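Local coordinates for protein D-glycero-beta-D-manno-heptose-1,7-bisphosphate 7-phosphatase (Mesorhizobium loti, PDB 2O2X) that removes the C-7 phosphate of D-glycero-beta-D-manno-heptose 1,7-bisphosphate, a magnesium-dependent step in making the nucleotide-activated heptose ADP-L-glycero-beta-D-manno-heptose, at residues P32-D37 with L158-K163; R136-G141 with D166-K171. All coordinates share one frame; numbering follows the deposited sequence.

Interaction 1 (P32-D37 with L158-K163)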
ATOM      1  N   PRO A  32      -4.689  11.906   7.768  1.00 13.34           N
ATOM      2  CA  PRO A  32      -5.033  10.817   6.855  1.00 13.40           C
ATOM      3  C   PRO A  32      -3.792  10.327   6.145  1.00 12.21           C
ATOM      4  O   PRO A  32      -2.800  11.046   6.075  1.00 12.28           O
ATOM      5  CB  PRO A  32      -5.959  11.479   5.831  1.00 15.05           C
ATOM      6  CG  PRO A  32      -6.145  12.874   6.261  1.00 20.22           C
ATOM      7  CD  PRO A  32      -5.076  13.211   7.223  1.00 14.92           C
ATOM      8  N   ALA A  33      -3.854   9.092   5.660  1.00 10.55           N
ATOM      9  CA  ALA A  33      -2.771   8.495   4.890  1.00  9.85           C
ATOM     10  C   ALA A  33      -3.255   8.130   3.511  1.00  9.96           C
ATOM     11  O   ALA A  33      -4.457   7.954   3.277  1.00  9.64           O
ATOM     12  CB  ALA A  33      -2.261   7.240   5.574  1.00 11.90           C
ATOM     13  N   LEU A  34      -2.290   8.014   2.614  1.00  7.69           N
ATOM     14  CA  LEU A  34      -2.477   7.389   1.320  1.00  7.25           C
ATOM     15  C   LEU A  34      -1.909   5.997   1.411  1.00  7.07           C
ATOM     16  O   LEU A  34      -0.693   5.824   1.463  1.00  7.97           O
ATOM     17  CB  LEU A  34      -1.794   8.174   0.192  1.00  9.34           C
ATOM     18  CG  LEU A  34      -1.874   7.534  -1.208  1.00  8.26           C
ATOM     19  CD1 LEU A  34      -3.283   7.424  -1.688  1.00  7.98           C
ATOM     20  CD2 LEU A  34      -1.027   8.332  -2.181  1.00  9.01           C
ATOM     21  N   PHE A  35      -2.789   4.999   1.428  1.00  7.28           N
ATOM     22  CA  PHE A  35      -2.384   3.596   1.392  1.00  7.37           C
ATOM     23  C   PHE A  35      -2.263   3.137  -0.056  1.00  6.57           C
ATOM     24  O   PHE A  35      -3.170   3.369  -0.848  1.00  8.60           O
ATOM     25  CB  PHE A  35      -3.415   2.701   2.093  1.00  7.29           C
ATOM     26  CG  PHE A  35      -3.470   2.870   3.604  1.00  7.58           C
ATOM     27  CD1 PHE A  35      -2.557   2.211   4.428  1.00  8.33           C
ATOM     28  CD2 PHE A  35      -4.430   3.681   4.203  1.00  8.47           C
ATOM     29  CE1 PHE A  35      -2.603   2.341   5.810  1.00 10.02           C
ATOM     30  CE2 PHE A  35      -4.471   3.800   5.598  1.00  9.10           C
ATOM     31  CZ  PHE A  35      -3.548   3.136   6.384  1.00  9.64           C
ATOM     32  N   LEU A  36      -1.175   2.436  -0.369  1.00  6.46           N
ATOM     33  CA  LEU A  36      -0.931   1.907  -1.698  1.00  7.46           C
ATOM     34  C   LEU A  36      -0.593   0.443  -1.622  1.00  8.43           C
ATOM     35  O   LEU A  36       0.301   0.033  -0.886  1.00  8.15           O
ATOM     36  CB  LEU A  36       0.265   2.611  -2.358  1.00  8.85           C
ATOM     37  CG  LEU A  36       0.144   4.135  -2.546  1.00  6.36           C
ATOM     38  CD1 LEU A  36       1.433   4.713  -3.133  1.00  9.42           C
ATOM     39  CD2 LEU A  36      -1.058   4.475  -3.418  1.00  8.97           C
ATOM     40  N   ASP A  37      -1.239  -0.365  -2.436  1.00  6.36           N
ATOM     41  CA  ASP A  37      -0.701  -1.697  -2.720  1.00  6.82           C
ATOM     42  C   ASP A  37       0.624  -1.507  -3.510  1.00  7.95           C
ATOM     43  O   ASP A  37       0.899  -0.413  -4.032  1.00  8.56           O
ATOM     44  CB  ASP A  37      -1.733  -2.501  -3.530  1.00  8.14           C
ATOM     45  CG  ASP A  37      -1.332  -3.974  -3.718  1.00 10.98           C
ATOM     46  OD1 ASP A  37      -0.545  -4.533  -2.955  1.00 11.56           O
ATOM     47  OD2 ASP A  37      -1.866  -4.591  -4.648  1.00 30.60           O
ATOM     48  N   LEU A 158      -7.182   7.248   2.229  1.00  7.41           N
ATOM     49  CA  LEU A 158      -7.512   6.716   0.920  1.00  8.81           C
ATOM     50  C   LEU A 158      -6.652   5.493   0.668  1.00  8.60           C
ATOM     51  O   LEU A 158      -5.579   5.362   1.239  1.00  9.29           O
ATOM     52  CB  LEU A 158      -7.171   7.772  -0.132  1.00 10.89           C
ATOM     53  CG  LEU A 158      -7.773   9.173   0.090  1.00  9.74           C
ATOM     54  CD1 LEU A 158      -7.268  10.095  -1.021  1.00 13.94           C
ATOM     55  CD2 LEU A 158      -9.290   9.135   0.103  1.00 13.84           C
ATOM     56  N   ILE A 159      -7.147   4.592  -0.178  1.00  8.09           N
ATOM     57  CA  ILE A 159      -6.379   3.423  -0.590  1.00  6.42           C
ATOM     58  C   ILE A 159      -6.459   3.295  -2.106  1.00  6.90           C
ATOM     59  O   ILE A 159      -7.504   3.601  -2.708  1.00  8.75           O
ATOM     60  CB  ILE A 159      -6.821   2.114   0.091  1.00  7.06           C
ATOM     61  CG1 ILE A 159      -5.846   0.956  -0.258  1.00  9.23           C
ATOM     62  CG2 ILE A 159      -8.300   1.780  -0.192  1.00  9.13           C
ATOM     63  CD1 ILE A 159      -5.848  -0.204   0.717  1.00  8.88           C
ATOM     64  N   VAL A 160      -5.352   2.874  -2.718  1.00  6.80           N
ATOM     65  CA  VAL A 160      -5.258   2.611  -4.151  1.00  7.56           C
ATOM     66  C   VAL A 160      -4.641   1.227  -4.328  1.00  7.91           C
ATOM     67  O   VAL A 160      -3.625   0.907  -3.703  1.00  8.37           O
ATOM     68  CB  VAL A 160      -4.396   3.654  -4.838  1.00  7.37           C
ATOM     69  CG1 VAL A 160      -4.438   3.416  -6.345  1.00  8.84           C
ATOM     70  CG2 VAL A 160      -4.828   5.057  -4.439  1.00  9.15           C
ATOM     71  N   GLY A 161      -5.248   0.391  -5.152  1.00  7.32           N
ATOM     72  CA  GLY A 161      -4.692  -0.899  -5.516  1.00  7.00           C
ATOM     73  C   GLY A 161      -5.357  -1.468  -6.744  1.00  7.94           C
ATOM     74  O   GLY A 161      -6.358  -0.890  -7.198  1.00  8.81           O
ATOM     75  N   ASP A 162      -4.864  -2.594  -7.257  1.00 11.55           N
ATOM     76  CA  ASP A 162      -5.471  -3.173  -8.460  1.00 11.53           C
ATOM     77  C   ASP A 162      -6.280  -4.413  -8.185  1.00 11.65           C
ATOM     78  O   ASP A 162      -6.766  -5.045  -9.119  1.00 11.56           O
ATOM     79  CB  ASP A 162      -4.426  -3.424  -9.571  1.00 12.35           C
ATOM     80  CG  ASP A 162      -3.639  -4.714  -9.403  1.00 20.50           C
ATOM     81  OD1 ASP A 162      -3.298  -5.054  -8.275  1.00 22.24           O
ATOM     82  OD2 ASP A 162      -3.336  -5.336 -10.438  1.00 33.67           O
ATOM     83  N   LYS A 163      -6.447  -4.758  -6.910  1.00 10.61           N
ATOM     84  CA  LYS A 163      -7.223  -5.944  -6.550  1.00 12.92           C
ATOM     85  C   LYS A 163      -8.409  -5.574  -5.676  1.00 10.87           C
ATOM     86  O   LYS A 163      -8.359  -4.643  -4.886  1.00 10.12           O
ATOM     87  CB  LYS A 163      -6.310  -6.988  -5.904  1.00 15.63           C
ATOM     88  CG  LYS A 163      -5.397  -7.624  -6.994  1.00 22.38           C
ATOM     89  CD  LYS A 163      -4.154  -8.348  -6.498  1.00 25.27           C
ATOM     90  CE  LYS A 163      -3.165  -8.627  -7.677  1.00 25.34           C
ATOM     91  NZ  LYS A 163      -2.214  -7.481  -8.020  1.00 18.58           N
TER
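Leu36 lies alongside Val160, both pointing the same way, its CD2 methyl 3.7 Å from Val160 CB. On this face Leu34, whose CG is anti to the backbone N (chi1 177°), reaches across obliquely and sets CD1 3.9 Å from Val160 CG2. Helix 199-211 covers Leu34, Leu158 and Val160. The other face carries Phe35 and Ile159: Phe35 CB meets Ile159 CG1 at 3.8 Å, while the ring leads away from the neighbouring strand and Leu158 O lies at its edge, near the ring plane. Between these two faces the strands run parallel. Phe35 grips its neighbour through both backbone groups, its N donating to Leu158 O (2.8 Å) and its O accepting from Val160 N (2.9 Å). Leu158 N to Ala33 O and Asp37 N to Val160 O extend the ladder, both donors lying nearly along the C=O axis. The last bond fixes the Asp37 backbone where the strand ends, and its CB packs on Gly161 CA. Asp37 OD1 is salt-bridged to Lys137, whereas OD2 faces Asp162 OD1 at 3.9 Å, a closeness of like charges probably eased by Lys163 NZ, which salt-bridges that Asp162 oxygen at its syn lone pair and also Asp45. Adjacent parallel strands delivering acidic residues at their C-terminal ends are the hallmark of the Rossmann-like HAD phosphatase core, with Asp37 the probable nucleophile and Asp162 a probable magnesium ligand.

Interaction 2 (R136-G141 with D166-K171); sequences RKPNPG and DMQAGK
Arg136, late in the loop that leads to helix 141-150, accepts through its backbone O a hydrogen bond from Asn139 N. This closes a tight turn around a cis peptide between Lys137 and Pro138, a type VIa turn. Lys137 then sends its side chain along the helix: CG passes 4.0 Å from Ala169 CB, and a bend at chi3 (-67°) brings NZ to Asp166 OD1. That salt bridge is short, 2.6 Å, and uses the syn lone pair of the carboxylate. NZ is also bonded to Val78 O and shared with Asp37, a setting that should keep the amine charged and its position fixed. Pro138 lies side by side with Gln168, its CB against Gln168 CB at 3.6 Å and 3.2 Å from Gln168 OE1. Its carbonyl turns to the helix backbone, where Ala169 CA approaches Pro138 O at 3.2 Å in a CA-H...O contact; the Ala169 methyl, CB, lies close to Pro138 O and, farther off, to Asn139 O. Asn139 directs its own side chain away from the helix, ND2 bonding to His133 O and Asp132 OD1. Pro140, the N-cap residue of helix 141-150, rests CB on Ala169 O at 3.6 Å. A lysine from the loop before a helix, salt-bridged to the second acid of a GDxxxD sequence, is the pairing of HAD motifs III and IV; Lys137 probably stabilises the phosphoryl group.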
ATOM      1  N   ARG A 136      -3.636 -10.185   6.441  1.00  8.76           N
ATOM      2  CA  ARG A 136      -3.662 -10.494   5.008  1.00  8.75           C
ATOM      3  C   ARG A 136      -4.910  -9.854   4.417  1.00  8.99           C
ATOM      4  O   ARG A 136      -6.022 -10.212   4.774  1.00  9.68           O
ATOM      5  CB  ARG A 136      -3.679 -11.991   4.733  1.00  9.18           C
ATOM      6  CG  ARG A 136      -3.672 -12.273   3.248  1.00 14.23           C
ATOM      7  CD  ARG A 136      -3.994 -13.703   2.888  1.00 17.28           C
ATOM      8  NE  ARG A 136      -4.165 -13.865   1.451  1.00 25.56           N
ATOM      9  CZ  ARG A 136      -5.336 -13.927   0.825  1.00 30.14           C
ATOM     10  NH1 ARG A 136      -6.494 -13.878   1.498  1.00 30.96           N
ATOM     11  NH2 ARG A 136      -5.342 -14.080  -0.500  1.00 31.86           N
ATOM     12  N   LYS A 137      -4.737  -8.910   3.492  1.00  9.22           N
ATOM     13  CA  LYS A 137      -5.868  -8.291   2.769  1.00  7.48           C
ATOM     14  C   LYS A 137      -6.612  -9.427   2.080  1.00  7.79           C
ATOM     15  O   LYS A 137      -5.974 -10.305   1.512  1.00 10.13           O
ATOM     16  CB  LYS A 137      -5.378  -7.272   1.749  1.00  9.05           C
ATOM     17  CG  LYS A 137      -4.550  -6.137   2.297  1.00  8.94           C
ATOM     18  CD  LYS A 137      -3.992  -5.229   1.184  1.00  8.97           C
ATOM     19  CE  LYS A 137      -2.970  -5.925   0.295  1.00 11.21           C
ATOM     20  NZ  LYS A 137      -2.495  -5.049  -0.850  1.00 12.14           N
ATOM     21  N   PRO A 138      -7.969  -9.400   2.084  1.00  9.06           N
ATOM     22  CA  PRO A 138      -8.874  -8.305   2.451  1.00  9.26           C
ATOM     23  C   PRO A 138      -9.079  -7.975   3.938  1.00  9.04           C
ATOM     24  O   PRO A 138      -9.757  -6.982   4.243  1.00 10.58           O
ATOM     25  CB  PRO A 138     -10.196  -8.736   1.802  1.00 11.28           C
ATOM     26  CG  PRO A 138     -10.146 -10.231   1.937  1.00 12.25           C
ATOM     27  CD  PRO A 138      -8.721 -10.570   1.584  1.00 10.59           C
ATOM     28  N   ASN A 139      -8.514  -8.742   4.863  1.00  9.84           N
ATOM     29  CA  ASN A 139      -8.569  -8.335   6.250  1.00  9.79           C
ATOM     30  C   ASN A 139      -7.787  -7.010   6.398  1.00 10.56           C
ATOM     31  O   ASN A 139      -6.811  -6.774   5.667  1.00 11.21           O
ATOM     32  CB  ASN A 139      -8.049  -9.419   7.186  1.00 10.47           C
ATOM     33  CG  ASN A 139      -8.874 -10.695   7.126  1.00 13.01           C
ATOM     34  OD1 ASN A 139     -10.094 -10.648   7.066  1.00 15.97           O
ATOM     35  ND2 ASN A 139      -8.207 -11.831   7.128  1.00 13.59           N
ATOM     36  N   PRO A 140      -8.297  -6.080   7.218  1.00  9.88           N
ATOM     37  CA  PRO A 140      -7.743  -4.727   7.335  1.00  9.34           C
ATOM     38  C   PRO A 140      -6.553  -4.538   8.275  1.00  9.84           C
ATOM     39  O   PRO A 140      -6.150  -3.396   8.521  1.00 10.59           O
ATOM     40  CB  PRO A 140      -8.931  -3.940   7.872  1.00 11.52           C
ATOM     41  CG  PRO A 140      -9.628  -4.933   8.742  1.00  9.54           C
ATOM     42  CD  PRO A 140      -9.536  -6.223   7.995  1.00  9.12           C
ATOM     43  N   GLY A 141      -5.958  -5.621   8.749  1.00  9.20           N
ATOM     44  CA  GLY A 141      -4.955  -5.515   9.811  1.00  8.23           C
ATOM     45  C   GLY A 141      -3.805  -4.588   9.539  1.00 10.88           C
ATOM     46  O   GLY A 141      -3.351  -3.865  10.431  1.00 10.01           O
ATOM     47  N   ASP A 166      -7.893  -5.000  -1.952  1.00  8.38           N
ATOM     48  CA  ASP A 166      -7.465  -3.703  -1.462  1.00  8.70           C
ATOM     49  C   ASP A 166      -8.668  -2.819  -1.096  1.00  9.18           C
ATOM     50  O   ASP A 166      -8.642  -2.063  -0.114  1.00  9.29           O
ATOM     51  CB  ASP A 166      -6.624  -2.970  -2.513  1.00  9.96           C
ATOM     52  CG  ASP A 166      -5.341  -3.719  -2.900  1.00 15.41           C
ATOM     53  OD1 ASP A 166      -4.659  -4.080  -1.947  1.00 22.47           O
ATOM     54  OD2 ASP A 166      -5.019  -3.941  -4.125  1.00 15.77           O
HETATM   55  N   MSE A 167      -9.724  -2.903  -1.904  1.00  7.92           N
HETATM   56  CA  MSE A 167     -10.924  -2.117  -1.660  1.00  7.45           C
HETATM   57  C   MSE A 167     -11.674  -2.656  -0.462  1.00  9.15           C
HETATM   58  O   MSE A 167     -12.186  -1.888   0.340  1.00 10.08           O
HETATM   59  CB  MSE A 167     -11.838  -2.149  -2.878  1.00  8.03           C
HETATM   60  CG  MSE A 167     -11.248  -1.597  -4.197  1.00  8.31           C
HETATM   61 SE   MSE A 167     -10.677   0.254  -4.081  0.75  8.42          SE
HETATM   62  CE  MSE A 167      -8.729  -0.042  -3.754  1.00 10.05           C
ATOM     63  N   GLN A 168     -11.716  -3.978  -0.342  1.00  9.98           N
ATOM     64  CA  GLN A 168     -12.340  -4.620   0.810  1.00  8.98           C
ATOM     65  C   GLN A 168     -11.597  -4.277   2.104  1.00 10.32           C
ATOM     66  O   GLN A 168     -12.210  -3.917   3.111  1.00 10.39           O
ATOM     67  CB  GLN A 168     -12.408  -6.135   0.629  1.00  9.59           C
ATOM     68  CG  GLN A 168     -13.267  -6.638  -0.547  1.00  9.19           C
ATOM     69  CD  GLN A 168     -13.014  -8.109  -0.877  1.00 10.67           C
ATOM     70  OE1 GLN A 168     -11.867  -8.548  -0.978  1.00 14.01           O
ATOM     71  NE2 GLN A 168     -14.090  -8.884  -1.048  1.00 13.69           N
ATOM     72  N   ALA A 169     -10.268  -4.324   2.056  1.00  8.84           N
ATOM     73  CA  ALA A 169      -9.464  -3.976   3.226  1.00  9.02           C
ATOM     74  C   ALA A 169      -9.685  -2.520   3.652  1.00 10.53           C
ATOM     75  O   ALA A 169      -9.844  -2.210   4.825  1.00  9.67           O
ATOM     76  CB  ALA A 169      -8.005  -4.211   2.925  1.00  9.16           C
ATOM     77  N   GLY A 170      -9.697  -1.619   2.687  1.00  8.70           N
ATOM     78  CA  GLY A 170     -10.016  -0.232   2.969  1.00  8.36           C
ATOM     79  C   GLY A 170     -11.377  -0.047   3.625  1.00 10.59           C
ATOM     80  O   GLY A 170     -11.480   0.641   4.641  1.00 10.34           O
ATOM     81  N   LYS A 171     -12.426  -0.636   3.049  1.00  9.93           N
ATOM     82  CA  LYS A 171     -13.776  -0.540   3.619  0.50 11.15           C
ATOM     83  C   LYS A 171     -13.780  -1.079   5.052  1.00  9.52           C
ATOM     84  O   LYS A 171     -14.322  -0.473   5.963  1.00 11.89           O
ATOM     85  CB  LYS A 171     -14.758  -1.328   2.749  0.50 12.34           C
ATOM     86  CG  LYS A 171     -16.243  -1.185   3.130  0.50 11.63           C
ATOM     87  CD  LYS A 171     -17.154  -1.768   2.052  0.50 12.21           C
ATOM     88  CE  LYS A 171     -16.928  -3.285   1.866  0.50 14.31           C
ATOM     89  NZ  LYS A 171     -18.006  -3.958   1.056  0.50 18.78           N
TER

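Overall arrangement
Interactions 1 and 2, with centres about 10 Å apart, meet at the C-terminal ends of the central parallel strands. Asp37 of interaction 1 and Lys137 of interaction 2 are joined by a salt bridge, OD1 to NZ at 2.9 Å, so the probable nucleophile and the probable phosphoryl-stabilising lysine hold each other. Asp166 sits between the two contacts: its OD2 accepts a hydrogen bond from Lys163 N, packs 3.4 Å from Gly161 CA and lies 3.3 Å from Asp37 OD2, a crowding of acids that nearby lysines probably offset. Strand 158-161 leads directly into helix 164-172, so one continuous piece of chain supplies the second half of both contacts and contributes to the likely phosphate- and magnesium-binding centre.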